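PDB 2BBD: coat protein from Sulfolobus turreted icosahedral virus, which forms the major protein building block of the icosahedral capsid shell of an archaeal virus that infects the hyperthermophile Sulfolobus. Local coordinates for residues 75-79 and 80-84; 121-125 and 126-130. All coordinates share one frame; numbering follows the deposited sequence.

Contact 1 of 2, residues 75-79 and 80-84; sequences YSVSG and TGLGI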
loop_
_atom_site.group_PDB
_atom_site.type_symbol
_atom_site.label_atom_id
_atom_site.label_comp_id
_atom_site.label_asym_id
_atom_site.label_seq_id
_atom_site.Cartn_x
_atom_site.Cartn_y
_atom_site.Cartn_z
ATOM N N TYR A 75 5.499 -6.956 -0.433
ATOM C CA TYR A 75 4.746 -5.833 -0.977
ATOM C C TYR A 75 4.865 -5.775 -2.489
ATOM O O TYR A 75 5.934 -6.016 -3.055
ATOM C CB TYR A 75 5.267 -4.503 -0.427
ATOM C CG TYR A 75 4.772 -4.128 0.947
ATOM C CD1 TYR A 75 3.834 -3.099 1.113
ATOM C CD2 TYR A 75 5.254 -4.775 2.082
ATOM C CE1 TYR A 75 3.394 -2.727 2.384
ATOM C CE2 TYR A 75 4.820 -4.413 3.355
ATOM C CZ TYR A 75 3.893 -3.389 3.498
ATOM O OH TYR A 75 3.482 -3.028 4.756
ATOM N N SER A 76 3.748 -5.447 -3.127
ATOM C CA SER A 76 3.665 -5.273 -4.566
ATOM C C SER A 76 2.541 -4.244 -4.704
ATOM O O SER A 76 1.361 -4.589 -4.764
ATOM C CB SER A 76 3.290 -6.580 -5.259
ATOM O OG SER A 76 3.334 -6.406 -6.664
ATOM N N VAL A 77 2.921 -2.975 -4.724
ATOM C CA VAL A 77 1.961 -1.880 -4.800
ATOM C C VAL A 77 2.500 -0.731 -5.643
ATOM O O VAL A 77 3.713 -0.556 -5.788
ATOM C CB VAL A 77 1.672 -1.315 -3.393
ATOM C CG1 VAL A 77 1.100 -2.394 -2.480
ATOM C CG2 VAL A 77 2.964 -0.769 -2.794
ATOM N N SER A 78 1.583 0.068 -6.176
ATOM C CA SER A 78 1.946 1.225 -6.979
ATOM C C SER A 78 2.357 2.338 -6.016
ATOM O O SER A 78 2.048 2.277 -4.831
ATOM C CB SER A 78 0.743 1.676 -7.810
ATOM O OG SER A 78 -0.354 2.020 -6.979
ATOM N N GLY A 79 3.063 3.346 -6.513
ATOM C CA GLY A 79 3.439 4.447 -5.643
ATOM C C GLY A 79 2.163 5.180 -5.220
ATOM O O GLY A 79 2.065 5.696 -4.100
ATOM N N THR A 80 1.188 5.204 -6.124
ATOM C CA THR A 80 -0.106 5.847 -5.881
ATOM C C THR A 80 -0.887 5.199 -4.734
ATOM O O THR A 80 -1.275 5.872 -3.782
ATOM C CB THR A 80 -0.991 5.807 -7.149
ATOM O OG1 THR A 80 -0.448 6.678 -8.143
ATOM C CG2 THR A 80 -2.412 6.243 -6.815
ATOM N N GLY A 81 -1.107 3.890 -4.835
ATOM C CA GLY A 81 -1.850 3.178 -3.807
ATOM C C GLY A 81 -1.240 3.231 -2.419
ATOM O O GLY A 81 -1.945 3.479 -1.429
ATOM N N LEU A 82 0.066 2.985 -2.329
ATOM C CA LEU A 82 0.735 3.014 -1.035
ATOM C C LEU A 82 0.700 4.435 -0.472
ATOM O O LEU A 82 0.604 4.623 0.750
ATOM C CB LEU A 82 2.187 2.532 -1.167
ATOM C CG LEU A 82 2.984 2.379 0.138
ATOM C CD1 LEU A 82 2.248 1.422 1.087
ATOM C CD2 LEU A 82 4.393 1.847 -0.176
ATOM N N GLY A 83 0.779 5.418 -1.374
ATOM C CA GLY A 83 0.750 6.822 -0.986
ATOM C C GLY A 83 -0.605 7.202 -0.404
ATOM O O GLY A 83 -0.698 7.916 0.594
ATOM N N ILE A 84 -1.670 6.720 -1.030
ATOM C CA ILE A 84 -3.002 7.009 -0.526
ATOM C C ILE A 84 -3.162 6.305 0.830
ATOM O O ILE A 84 -3.779 6.847 1.748
ATOM C CB ILE A 84 -4.085 6.560 -1.546
ATOM C CG1 ILE A 84 -4.004 7.455 -2.787
ATOM C CG2 ILE A 84 -5.483 6.659 -0.931
ATOM C CD1 ILE A 84 -4.782 6.946 -3.985
#
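S78 and G81 make the defining polar contact: G81 N donates to S78 OG at 2.9 Å, with an N-H...O angle of 165°, nearly straight. A chi1 of 59°, which sets OG between the backbone N and the carbonyl carbon of its own residue, turns the hydroxyl to the G81 amide and makes this capping bond possible. S78 O accepts from L82 N over 3.3 Å in an almost straight bond. One residue on, G83 N donates to G79 O at 3.0 Å, less straight than the other two. Beside these bonds the apolar part is small: V77 CG2 lies 3.8 Å from L82 CB and 4.0 Å from L82 CD2, the two side chains crossing at a slant. L82 keeps CG anti to its backbone N, and its CD1 comes within 4.5 Å of Y75 CE1, a loose approach to the ring. The arrangement is an N-cap at a strand-to-helix junction, with S78 closing strand 72-78 and capping helix 79-89; the axes of the segments 75-78 and 80-84 are nearly perpendicular, at 93°. This strand lies in the mixed sheet of a double jelly-roll capsid protein, a fold that points to common ancestry with eukaryotic and bacterial viruses. In the second shell, S78 OG is also hydrogen-bonded to E187 OE2, a carboxylate that probably polarises the capping hydroxyl, while G79 O has a second donor in W116 NE1. Y75 OH is bonded to D119 O and the Y75 ring meets F118 edge-to-face, whereas W116 and F118 of strand 108-123 touch L82. T80 OG1, in the first turn, is hydrogen-bonded to O2 of a bound methylpentanediol, probably from the crystallisation liquor.

Contact 2 of 2, residues 121-125 and 126-130; sequences ARFPA and TMVQN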
loop_
_atom_site.group_PDB
_atom_site.type_symbol
_atom_site.label_atom_id
_atom_site.label_comp_id
_atom_site.label_asym_id
_atom_site.label_seq_id
_atom_site.Cartn_x
_atom_site.Cartn_y
_atom_site.Cartn_z
ATOM N N ALA A 121 5.855 -5.821 10.080
ATOM C CA ALA A 121 5.539 -6.500 11.334
ATOM C C ALA A 121 6.878 -6.645 12.063
ATOM O O ALA A 121 7.476 -5.644 12.471
ATOM C CB ALA A 121 4.917 -7.866 11.045
ATOM N N ARG A 122 7.346 -7.872 12.244
ATOM C CA ARG A 122 8.654 -8.066 12.866
ATOM C C ARG A 122 9.337 -9.171 12.079
ATOM O O ARG A 122 9.431 -10.309 12.517
ATOM C CB ARG A 122 8.537 -8.436 14.346
ATOM C CG ARG A 122 9.787 -8.047 15.120
ATOM C CD ARG A 122 9.712 -8.424 16.584
ATOM N NE ARG A 122 9.641 -9.869 16.765
ATOM C CZ ARG A 122 9.708 -10.470 17.949
ATOM N NH1 ARG A 122 9.849 -9.745 19.058
ATOM N NH2 ARG A 122 9.640 -11.792 18.024
ATOM N N PHE A 123 9.791 -8.799 10.886
ATOM C CA PHE A 123 10.442 -9.694 9.941
ATOM C C PHE A 123 11.802 -10.205 10.420
ATOM O O PHE A 123 12.676 -9.421 10.789
ATOM C CB PHE A 123 10.602 -8.953 8.614
ATOM C CG PHE A 123 10.935 -9.835 7.460
ATOM C CD1 PHE A 123 9.980 -10.688 6.925
ATOM C CD2 PHE A 123 12.209 -9.810 6.898
ATOM C CE1 PHE A 123 10.288 -11.514 5.837
ATOM C CE2 PHE A 123 12.530 -10.628 5.812
ATOM C CZ PHE A 123 11.566 -11.482 5.279
ATOM N N PRO A 124 11.994 -11.535 10.418
ATOM C CA PRO A 124 13.251 -12.158 10.854
ATOM C C PRO A 124 14.308 -12.047 9.748
ATOM O O PRO A 124 14.747 -13.051 9.167
ATOM C CB PRO A 124 12.829 -13.595 11.135
ATOM C CG PRO A 124 11.813 -13.847 10.046
ATOM C CD PRO A 124 11.003 -12.553 10.010
ATOM N N ALA A 125 14.712 -10.812 9.470
ATOM C CA ALA A 125 15.666 -10.520 8.408
ATOM C C ALA A 125 16.998 -11.252 8.511
ATOM O O ALA A 125 17.587 -11.608 7.499
ATOM C CB ALA A 125 15.899 -9.018 8.335
ATOM N N THR A 126 17.471 -11.481 9.729
ATOM C CA THR A 126 18.740 -12.170 9.923
ATOM C C THR A 126 18.653 -13.659 9.579
ATOM O O THR A 126 19.660 -14.357 9.564
ATOM C CB THR A 126 19.232 -12.021 11.373
ATOM O OG1 THR A 126 18.249 -12.553 12.270
ATOM C CG2 THR A 126 19.467 -10.555 11.706
HETATM N N MSE A 127 17.452 -14.139 9.275
HETATM C CA MSE A 127 17.272 -15.548 8.955
HETATM C C MSE A 127 16.954 -15.820 7.490
HETATM O O MSE A 127 16.806 -16.977 7.082
HETATM C CB MSE A 127 16.182 -16.133 9.857
HETATM C CG MSE A 127 16.582 -16.133 11.329
HETATM SE SE MSE A 127 15.275 -16.914 12.527
HETATM C CE MSE A 127 15.542 -18.784 12.079
ATOM N N VAL A 128 16.863 -14.760 6.694
ATOM C CA VAL A 128 16.557 -14.910 5.276
ATOM C C VAL A 128 17.676 -14.322 4.418
ATOM O O VAL A 128 18.588 -13.678 4.933
ATOM C CB VAL A 128 15.226 -14.202 4.901
ATOM C CG1 VAL A 128 14.093 -14.684 5.802
ATOM C CG2 VAL A 128 15.395 -12.697 5.005
ATOM N N GLN A 129 17.580 -14.540 3.111
ATOM C CA GLN A 129 18.571 -14.051 2.166
ATOM C C GLN A 129 18.002 -13.054 1.169
ATOM O O GLN A 129 16.826 -13.102 0.822
ATOM C CB GLN A 129 19.162 -15.220 1.364
ATOM C CG GLN A 129 19.880 -16.271 2.196
ATOM C CD GLN A 129 21.334 -15.927 2.434
ATOM O OE1 GLN A 129 21.668 -14.795 2.797
ATOM N NE2 GLN A 129 22.214 -16.908 2.233
ATOM N N ASN A 130 18.865 -12.153 0.721
ATOM C CA ASN A 130 18.536 -11.166 -0.298
ATOM C C ASN A 130 17.201 -10.414 -0.222
ATOM O O ASN A 130 16.282 -10.667 -1.012
ATOM C CB ASN A 130 18.673 -11.840 -1.662
ATOM C CG ASN A 130 20.056 -12.466 -1.864
ATOM O OD1 ASN A 130 20.183 -13.579 -2.382
ATOM N ND2 ASN A 130 21.097 -11.743 -1.453
#
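P124 and M127 are joined by a backbone bond from M127 N to P124 O, 2.9 Å long with 156° at the hydrogen. It belongs to a short 3-10 turn over A125, T126 and M127, entered through an inverse gamma turn centred on P124, in which A125 N gives a weak bond to F123 O. The donor of the M127 bond stands above the carbonyl plane of P124, 47° out of it, and so misses the lone pairs. Next along, V128 N reaches A125 O at 3.3 Å in a weak bond. The turn leads from the end of strand 108-123 towards strand 131-137. The guanidinium of R122, just before the turn, is salt-bridged outside it: NH2 to E167, NH1 to E157 and E163; three carboxylates thus pair with one guanidinium. F123 forms a backbone hydrogen bond with I30, and its ring meets Y68 edge-to-face. With CG anti to its backbone N (chi1 -165°), F123 extends its ring to V128, whose CG2 also lies 3.5 Å from A125 O; the ring atom F123 CE2 sits 3.6 Å from V128 CG2.

Overall arrangement
The two contacts are both local and follow each other along the chain, their centres 22 Å apart and their nearest atoms about 6 Å apart without touching. Contact 1 lies deep, its centre about 4 Å from the centre of the chain, whereas that of contact 2 sits about 20 Å from it, mostly buried but with an exposed T126. Strand 108-123 links them: its W116 and F118 pack on contact 1, while its last residues enter contact 2. Their chemistry differs accordingly. Contact 1 adds a side-chain cap to the backbone bonds of an alpha-helix, whereas contact 2 has backbone bonds alone, two of the three weak, in a short 3-10 turn with an arginine and glutamate cluster beside it.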